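Local coordinates for protein putative alpha-L-fucosidase (Bacteroides thetaiotaomicron, PDB 3EYP) that probably hydrolyses alpha-L-fucosides as a family 29 glycoside hydrolase, and carries a C-terminal beta domain of the F5/8 type C family, at residues A[320-325]-A[378-383]; A[347-352]-A[368-373]. All blocks are in the same frame, centred on the assembly; numbering follows the deposited sequence.

Overall arrangement
Interaction 1 joins the end of helix 306-323, the last helix of the chain, to strand 380-385, and so links the putative fucosidase domain, built on a parallel sheet of the TIM-barrel clan, to the F5/8 type C domain. Interaction 2 lies wholly inside that second domain, between the loop after strand 332-335 and strand 366-372. Both of its segments fall in the chain between 325 and 378. The centres of interaction 1 and interaction 2 are about 14 Å apart; the nearest atoms of interaction 1 and interaction 2 are about 6 Å apart, without touching. The two strands belong to different antiparallel sheets. One contact lies where the two domains meet, while the other is in the interior of the beta domain.

Interaction 1: residues A[320-325]-A[378-383]; sequences DETFST and FDCLMI
Met382 sends CG anti to its backbone N (chi1 -179°) and then bends at chi3 (78°), which brings both SD and CE against the ring of Phe323. On the helix side, the Phe323 ring leaves beside its own backbone N, with CG anti to the carbonyl carbon, and reaches across to the strand. Two sulfurs meet it along its CD1, CE1 and CZ atoms. Met382 CE lies 3.9 Å from Phe323 CD1, and Met382 SD sits 4.4 Å from the ring centroid, 31° off the normal, an oblique Met-aromatic contact. Cys380 SG is farther round the ring, 4.0 Å from Phe323 CZ, a sulfur-aromatic contact that is also oblique. Within the helix, Thr322 CG2 lies 3.7 Å above the plane, over the ring centre; the same methyl is 4.5 Å from Cys380 SG. Tyr454 meets the Phe323 ring edge-to-face, and the hydroxyl of Thr322 is engaged by Gly318 O and Ser457 N. No hydrogen bond crosses between the two segments, which meet through apolar and sulfur contacts alone. With an alanine in place of Phe323, the two sulfurs would probably lose their aromatic partner and a gap would open between helix and strand, leaving the Thr322 methyl without the ring it covers. Ser324 OG turns back to Glu321 O at 2.9 Å, approaching from above the carbonyl plane. A classic beta bulge sets Asp379 and Cys380 opposite the single residue Tyr454. The arrangement is a helix end packed against the face of a beta-sheet, here at the junction of the family 29 glycoside hydrolase domain with an F5/8 type C domain.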
loop_
_atom_site.group_PDB
_atom_site.type_symbol
_atom_site.label_atom_id
_atom_site.label_comp_id
_atom_site.label_asym_id
_atom_site.label_seq_id
_atom_site.Cartn_x
_atom_site.Cartn_y
_atom_site.Cartn_z
ATOM N N ASP A 320 -9.981 11.901 -7.599
ATOM C CA ASP A 320 -10.781 11.686 -8.806
ATOM C C ASP A 320 -10.810 12.924 -9.674
ATOM O O ASP A 320 -10.504 12.858 -10.865
ATOM C CB ASP A 320 -12.175 11.192 -8.482
ATOM C CG ASP A 320 -12.194 9.700 -8.126
ATOM O OD1 ASP A 320 -11.166 8.979 -8.247
ATOM O OD2 ASP A 320 -13.269 9.262 -7.705
ATOM N N GLU A 321 -11.064 14.068 -9.055
ATOM C CA GLU A 321 -11.109 15.321 -9.809
ATOM C C GLU A 321 -9.783 15.650 -10.430
ATOM O O GLU A 321 -9.719 16.094 -11.547
ATOM C CB GLU A 321 -11.553 16.512 -8.988
ATOM C CG GLU A 321 -12.929 16.309 -8.508
ATOM C CD GLU A 321 -13.506 17.493 -7.861
ATOM O OE1 GLU A 321 -12.696 18.449 -7.484
ATOM O OE2 GLU A 321 -14.788 17.435 -7.751
ATOM N N THR A 322 -8.720 15.426 -9.684
ATOM C CA THR A 322 -7.391 15.780 -10.135
ATOM C C THR A 322 -7.010 15.039 -11.415
ATOM O O THR A 322 -6.579 15.661 -12.376
ATOM C CB THR A 322 -6.328 15.557 -9.012
ATOM O OG1 THR A 322 -6.588 16.466 -7.945
ATOM C CG2 THR A 322 -4.889 15.795 -9.563
ATOM N N PHE A 323 -7.195 13.714 -11.422
ATOM C CA PHE A 323 -6.699 12.835 -12.499
ATOM C C PHE A 323 -7.756 12.512 -13.586
ATOM O O PHE A 323 -7.512 11.768 -14.516
ATOM C CB PHE A 323 -6.032 11.582 -11.909
ATOM C CG PHE A 323 -4.845 11.920 -11.017
ATOM C CD1 PHE A 323 -3.633 12.309 -11.578
ATOM C CD2 PHE A 323 -4.965 11.924 -9.622
ATOM C CE1 PHE A 323 -2.539 12.634 -10.774
ATOM C CE2 PHE A 323 -3.858 12.259 -8.803
ATOM C CZ PHE A 323 -2.670 12.606 -9.365
ATOM N N SER A 324 -8.897 13.165 -13.482
ATOM C CA SER A 324 -9.989 12.932 -14.418
ATOM C C SER A 324 -9.625 13.466 -15.796
ATOM O O SER A 324 -9.977 12.894 -16.808
ATOM C CB SER A 324 -11.302 13.571 -13.958
ATOM O OG SER A 324 -11.165 14.986 -13.841
ATOM N N THR A 325 -8.874 14.532 -15.838
ATOM C CA THR A 325 -8.570 15.162 -17.113
ATOM C C THR A 325 -7.078 15.314 -17.343
ATOM O O THR A 325 -6.440 16.197 -16.776
ATOM C CB THR A 325 -9.310 16.522 -17.238
ATOM O OG1 THR A 325 -10.720 16.295 -17.046
ATOM C CG2 THR A 325 -9.096 17.166 -18.616
ATOM N N PHE A 378 -1.125 23.737 -15.511
ATOM C CA PHE A 378 -1.029 22.520 -14.654
ATOM C C PHE A 378 -0.074 22.671 -13.483
ATOM O O PHE A 378 0.861 23.459 -13.505
ATOM C CB PHE A 378 -0.716 21.266 -15.486
ATOM C CG PHE A 378 0.671 21.263 -16.104
ATOM C CD1 PHE A 378 1.718 20.610 -15.484
ATOM C CD2 PHE A 378 0.904 21.906 -17.314
ATOM C CE1 PHE A 378 3.000 20.610 -16.047
ATOM C CE2 PHE A 378 2.170 21.923 -17.885
ATOM C CZ PHE A 378 3.229 21.273 -17.250
ATOM N N ASP A 379 -0.314 21.835 -12.477
ATOM C CA ASP A 379 0.457 21.849 -11.242
ATOM C C ASP A 379 0.704 20.436 -10.644
ATOM O O ASP A 379 0.987 20.283 -9.480
ATOM C CB ASP A 379 -0.239 22.748 -10.203
ATOM C CG ASP A 379 -1.644 22.264 -9.806
ATOM O OD1 ASP A 379 -2.105 21.192 -10.277
ATOM O OD2 ASP A 379 -2.323 22.990 -9.013
ATOM N N CYS A 380 0.569 19.435 -11.489
ATOM C CA CYS A 380 0.726 18.019 -11.111
ATOM C C CYS A 380 0.961 17.221 -12.384
ATOM O O CYS A 380 0.443 17.569 -13.420
ATOM C CB CYS A 380 -0.573 17.522 -10.414
ATOM S SG CYS A 380 -0.441 15.867 -9.730
ATOM N N LEU A 381 1.777 16.186 -12.291
ATOM C CA LEU A 381 1.979 15.241 -13.373
ATOM C C LEU A 381 2.238 13.845 -12.810
ATOM O O LEU A 381 2.580 13.668 -11.622
ATOM C CB LEU A 381 3.108 15.632 -14.339
ATOM C CG LEU A 381 4.511 15.828 -13.759
ATOM C CD1 LEU A 381 5.248 14.472 -13.622
ATOM C CD2 LEU A 381 5.325 16.860 -14.550
ATOM N N MET A 382 2.011 12.883 -13.695
ATOM C CA MET A 382 2.063 11.447 -13.356
ATOM C C MET A 382 2.566 10.630 -14.539
ATOM O O MET A 382 2.293 10.920 -15.715
ATOM C CB MET A 382 0.660 10.954 -12.997
ATOM C CG MET A 382 0.542 9.446 -12.581
ATOM S SD MET A 382 -1.103 9.124 -11.749
ATOM C CE MET A 382 -2.144 9.060 -13.159
ATOM N N ILE A 383 3.303 9.597 -14.197
ATOM C CA ILE A 383 3.907 8.722 -15.164
ATOM C C ILE A 383 3.876 7.294 -14.605
ATOM O O ILE A 383 4.084 7.087 -13.412
ATOM C CB ILE A 383 5.357 9.238 -15.499
ATOM C CG1 ILE A 383 5.959 8.512 -16.700
ATOM C CG2 ILE A 383 6.339 9.138 -14.312
ATOM C CD1 ILE A 383 7.136 9.287 -17.244
#

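Interaction 2: residues A[347-352]-A[368-373]; sequences KMLDNE and IIFTLP
The Phe370 ring receives Leu349 at its edge, near the ring plane: Leu349 CD1 stands 4.0 Å from Phe370 CE1, and CD2 of the same leucine is 4.1 Å from that carbon. The two side chains lie alongside one another, running opposite ways. Met348 CE comes to the ring obliquely, 4.4 Å from Phe370 CZ, and Phe451 meets it with the ring planes at about 35°. One residue pair along, Met348 and Ile368 reach tip to tip: Met348 CE is 3.8 Å from Ile368 CG1 and 4.1 Å from Ile368 CG2. The methionine gets there through a bend at chi3 (-92°). All four side chains are buried, and Val333 of the neighbouring strand 332-335 touches Leu349, Ile368 and Phe370. The loop beyond is shaped by an Asx turn, in which Asp350 OD1 accepts from Glu352 N at 2.7 Å, while Asp350 OD2 bonds to Thr355 OG1. Met348 and Leu349, on a short 3-10 turn, thus fill space over strand 366-372, with Phe451 and Ile448 of strand 447-454, in the other sheet, against Met348. This is the apolar interior of a two-sheet antiparallel beta-sandwich, the fold of F5/8 type C domains.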
loop_
_atom_site.group_PDB
_atom_site.type_symbol
_atom_site.label_atom_id
_atom_site.label_comp_id
_atom_site.label_asym_id
_atom_site.label_seq_id
_atom_site.Cartn_x
_atom_site.Cartn_y
_atom_site.Cartn_z
ATOM N N LYS A 347 0.109 6.371 -27.285
ATOM C CA LYS A 347 -0.438 5.390 -26.345
ATOM C C LYS A 347 -0.470 5.895 -24.885
ATOM O O LYS A 347 -1.347 5.510 -24.132
ATOM C CB LYS A 347 0.319 4.082 -26.427
ATOM C CG LYS A 347 0.304 3.579 -27.792
ATOM C CD LYS A 347 -1.097 3.300 -28.266
ATOM C CE LYS A 347 -1.066 2.336 -29.436
ATOM N NZ LYS A 347 -1.007 3.077 -30.703
ATOM N N MET A 348 0.465 6.772 -24.531
ATOM C CA MET A 348 0.615 7.266 -23.141
ATOM C C MET A 348 -0.601 8.091 -22.725
ATOM O O MET A 348 -0.808 8.464 -21.532
ATOM C CB MET A 348 1.890 8.127 -22.997
ATOM C CG MET A 348 3.256 7.314 -23.033
ATOM S SD MET A 348 4.783 8.265 -22.706
ATOM C CE MET A 348 5.358 8.791 -24.363
ATOM N N LEU A 349 -1.399 8.372 -23.741
ATOM C CA LEU A 349 -2.480 9.365 -23.644
ATOM C C LEU A 349 -3.860 8.805 -23.816
ATOM O O LEU A 349 -4.838 9.524 -23.679
ATOM C CB LEU A 349 -2.314 10.462 -24.692
ATOM C CG LEU A 349 -1.060 11.300 -24.662
ATOM C CD1 LEU A 349 -1.099 12.412 -25.709
ATOM C CD2 LEU A 349 -0.928 11.860 -23.247
ATOM N N ASP A 350 -3.908 7.527 -24.114
ATOM C CA ASP A 350 -5.127 6.877 -24.575
ATOM C C ASP A 350 -6.005 6.269 -23.502
ATOM O O ASP A 350 -7.033 5.671 -23.787
ATOM C CB ASP A 350 -4.820 5.840 -25.649
ATOM C CG ASP A 350 -4.184 4.581 -25.094
ATOM O OD1 ASP A 350 -4.117 4.450 -23.860
ATOM O OD2 ASP A 350 -3.748 3.723 -25.901
ATOM N N ASN A 351 -5.594 6.403 -22.268
ATOM C CA ASN A 351 -6.402 5.862 -21.172
ATOM C C ASN A 351 -6.731 4.376 -21.291
ATOM O O ASN A 351 -7.693 3.900 -20.698
ATOM C CB ASN A 351 -7.723 6.607 -21.103
ATOM C CG ASN A 351 -7.559 8.032 -20.633
ATOM O OD1 ASN A 351 -8.259 8.939 -21.093
ATOM N ND2 ASN A 351 -6.626 8.251 -19.730
ATOM N N GLU A 352 -5.974 3.660 -22.093
ATOM C CA GLU A 352 -6.146 2.199 -22.159
ATOM C C GLU A 352 -5.265 1.578 -21.099
ATOM O O GLU A 352 -4.164 2.053 -20.832
ATOM C CB GLU A 352 -5.739 1.610 -23.500
ATOM C CG GLU A 352 -6.189 2.366 -24.705
ATOM C CD GLU A 352 -7.525 1.909 -25.208
ATOM O OE1 GLU A 352 -8.138 1.012 -24.577
ATOM O OE2 GLU A 352 -7.972 2.462 -26.244
ATOM N N ILE A 368 10.029 13.075 -25.965
ATOM C CA ILE A 368 8.644 13.192 -26.399
ATOM C C ILE A 368 8.085 14.589 -26.153
ATOM O O ILE A 368 8.131 15.144 -25.041
ATOM C CB ILE A 368 7.707 12.191 -25.699
ATOM C CG1 ILE A 368 8.254 10.730 -25.757
ATOM C CG2 ILE A 368 6.360 12.262 -26.345
ATOM C CD1 ILE A 368 9.261 10.342 -24.664
ATOM N N ILE A 369 7.569 15.165 -27.227
ATOM C CA ILE A 369 7.098 16.554 -27.196
ATOM C C ILE A 369 5.629 16.539 -27.501
ATOM O O ILE A 369 5.178 15.952 -28.487
ATOM C CB ILE A 369 7.884 17.457 -28.188
ATOM C CG1 ILE A 369 9.310 17.540 -27.712
ATOM C CG2 ILE A 369 7.256 18.901 -28.297
ATOM C CD1 ILE A 369 10.255 18.393 -28.610
ATOM N N PHE A 370 4.893 17.150 -26.596
ATOM C CA PHE A 370 3.464 17.239 -26.702
ATOM C C PHE A 370 3.170 18.668 -27.024
ATOM O O PHE A 370 3.502 19.562 -26.257
ATOM C CB PHE A 370 2.778 16.832 -25.384
ATOM C CG PHE A 370 3.144 15.450 -24.905
ATOM C CD1 PHE A 370 2.322 14.392 -25.155
ATOM C CD2 PHE A 370 4.322 15.229 -24.236
ATOM C CE1 PHE A 370 2.664 13.106 -24.709
ATOM C CE2 PHE A 370 4.678 13.960 -23.803
ATOM C CZ PHE A 370 3.853 12.917 -24.037
ATOM N N THR A 371 2.578 18.864 -28.196
ATOM C CA THR A 371 2.174 20.212 -28.653
ATOM C C THR A 371 0.668 20.371 -28.528
ATOM O O THR A 371 -0.144 19.662 -29.138
ATOM C CB THR A 371 2.660 20.500 -30.088
ATOM O OG1 THR A 371 4.091 20.398 -30.152
ATOM C CG2 THR A 371 2.264 21.910 -30.510
ATOM N N LEU A 372 0.309 21.284 -27.656
ATOM C CA LEU A 372 -1.071 21.472 -27.272
ATOM C C LEU A 372 -1.730 22.541 -28.125
ATOM O O LEU A 372 -1.154 23.583 -28.347
ATOM C CB LEU A 372 -1.160 21.890 -25.802
ATOM C CG LEU A 372 -0.661 20.771 -24.882
ATOM C CD1 LEU A 372 0.095 21.340 -23.689
ATOM C CD2 LEU A 372 -1.802 19.864 -24.467
ATOM N N PRO A 373 -2.950 22.290 -28.580
ATOM C CA PRO A 373 -3.628 23.266 -29.445
ATOM C C PRO A 373 -3.816 24.605 -28.778
ATOM O O PRO A 373 -3.724 25.649 -29.412
ATOM C CB PRO A 373 -4.991 22.623 -29.696
ATOM C CG PRO A 373 -5.132 21.599 -28.637
ATOM C CD PRO A 373 -3.773 21.092 -28.367
#